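Local coordinates for N-acetylglucosamine-6-phosphate deacetylase (Mycobacterium smegmatis, PDB 6FV4), which probably removes the acetyl group from N-acetylglucosamine-6-phosphate as a metal-dependent amidohydrolase of the NagA family, at residues S121-A124 / R125-R128. The protein carries 1 engineered substitution. Residues are numbered along the deposited sequence; the frame is centred on the assembly and turned at random.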
loop_
_atom_site.group_PDB
_atom_site.type_symbol
_atom_site.label_atom_id
_atom_site.label_comp_id
_atom_site.label_asym_id
_atom_site.label_seq_id
_atom_site.Cartn_x
_atom_site.Cartn_y
_atom_site.Cartn_z
ATOM N N SER B 121 -20.781 12.492 -30.079
ATOM C CA SER B 121 -20.904 13.593 -31.033
ATOM C C SER B 121 -21.340 14.884 -30.352
ATOM O O SER B 121 -20.758 15.949 -30.587
ATOM C CB SER B 121 -21.901 13.232 -32.145
ATOM O OG SER B 121 -21.350 12.290 -33.040
ATOM N N GLY B 122 -22.373 14.808 -29.507
ATOM C CA GLY B 122 -22.852 16.004 -28.825
ATOM C C GLY B 122 -21.873 16.574 -27.807
ATOM O O GLY B 122 -21.761 17.798 -27.657
ATOM N N LEU B 123 -21.173 15.709 -27.066
ATOM C CA LEU B 123 -20.216 16.245 -26.100
ATOM C C LEU B 123 -18.991 16.825 -26.804
ATOM O O LEU B 123 -18.397 17.794 -26.314
ATOM C CB LEU B 123 -19.794 15.166 -25.087
ATOM C CG LEU B 123 -20.720 14.801 -23.924
ATOM C CD1 LEU B 123 -20.011 13.841 -22.941
ATOM C CD2 LEU B 123 -21.188 16.047 -23.181
ATOM N N ALA B 124 -18.595 16.254 -27.946
ATOM C CA ALA B 124 -17.451 16.797 -28.683
ATOM C C ALA B 124 -17.686 18.255 -29.074
ATOM O O ALA B 124 -16.749 19.057 -29.100
ATOM C CB ALA B 124 -17.178 15.955 -29.932
ATOM N N ARG B 125 -18.933 18.618 -29.370
ATOM C CA ARG B 125 -19.242 20.010 -29.687
ATOM C C ARG B 125 -19.048 20.908 -28.467
ATOM O O ARG B 125 -18.589 22.055 -28.584
ATOM C CB ARG B 125 -20.674 20.108 -30.226
ATOM C CG ARG B 125 -21.116 21.529 -30.533
ATOM C CD ARG B 125 -22.520 21.566 -31.163
ATOM N NE ARG B 125 -23.112 22.876 -30.925
ATOM C CZ ARG B 125 -23.894 23.150 -29.888
ATOM N NH1 ARG B 125 -24.197 22.188 -29.023
ATOM N NH2 ARG B 125 -24.382 24.376 -29.720
ATOM N N GLN B 126 -19.376 20.407 -27.282
ATOM C CA GLN B 126 -19.130 21.212 -26.089
ATOM C C GLN B 126 -17.658 21.242 -25.694
ATOM O O GLN B 126 -17.210 22.227 -25.096
ATOM C CB GLN B 126 -20.007 20.716 -24.947
ATOM C CG GLN B 126 -21.438 21.230 -25.093
ATOM C CD GLN B 126 -22.445 20.219 -24.664
ATOM O OE1 GLN B 126 -22.097 19.217 -24.044
ATOM N NE2 GLN B 126 -23.709 20.468 -24.974
ATOM N N VAL B 127 -16.882 20.206 -26.019
ATOM C CA VAL B 127 -15.424 20.330 -25.934
ATOM C C VAL B 127 -14.934 21.478 -26.818
ATOM O O VAL B 127 -14.175 22.354 -26.376
ATOM C CB VAL B 127 -14.745 19.001 -26.313
ATOM C CG1 VAL B 127 -13.213 19.130 -26.180
ATOM C CG2 VAL B 127 -15.245 17.864 -25.415
ATOM N N ARG B 128 -15.363 21.489 -28.090
ATOM C CA ARG B 128 -14.934 22.543 -29.009
ATOM C C ARG B 128 -15.413 23.913 -28.554
ATOM O O ARG B 128 -14.704 24.908 -28.739
ATOM C CB ARG B 128 -15.416 22.233 -30.435
ATOM C CG ARG B 128 -14.589 21.146 -31.112
ATOM C CD ARG B 128 -14.976 20.914 -32.574
ATOM N NE ARG B 128 -16.307 20.330 -32.710
ATOM C CZ ARG B 128 -16.564 19.028 -32.711
ATOM N NH1 ARG B 128 -15.580 18.148 -32.554
ATOM N NH2 ARG B 128 -17.814 18.608 -32.844
#
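Leu123 and Gln126 meet on the buried side of helix 113-129, where Leu123 CD2 lies 3.4 Å from Gln126 OE1. Gln126 has CG beside its backbone N (chi1 -79°) and a bend at chi2, which brings the amide back along the helix to the leucine. Both ends of that amide are held from helix 86-98: OE1 is hydrogen-bonded to Thr89 OG1 and NE2 to Asp86 OD1, and the same carboxylate oxygen forms a salt bridge with Arg125 NH1. One turn on from Leu123, Val127 CG2 packs 3.3 Å from Leu123 O, the carbonyl that takes the hydrogen bond of Val127 N at 2.9 Å. Leu123 and Val127 both rest on Ile132 and Ile135, and Leu123 also reaches Ala106 and Leu108.

The side of exposed Ser121, Arg125 and Arg128 is looser: Ser121 O receives Arg125 N only weakly, at 3.5 Å. Arg128 folds back at chi3 (-68°), laying its guanidinium face over Ala124 O, 3.6 Å above the plane. That carbonyl also accepts a regular helical bond from Arg128 N at 3.0 Å, while Ala124 itself is buried against Thr173. This amphipathic i to i+3 and i to i+4 pattern belongs to the helix linking parallel strands 104-109 and 134-138, a beta-alpha-beta crossover of the amidohydrolase barrel.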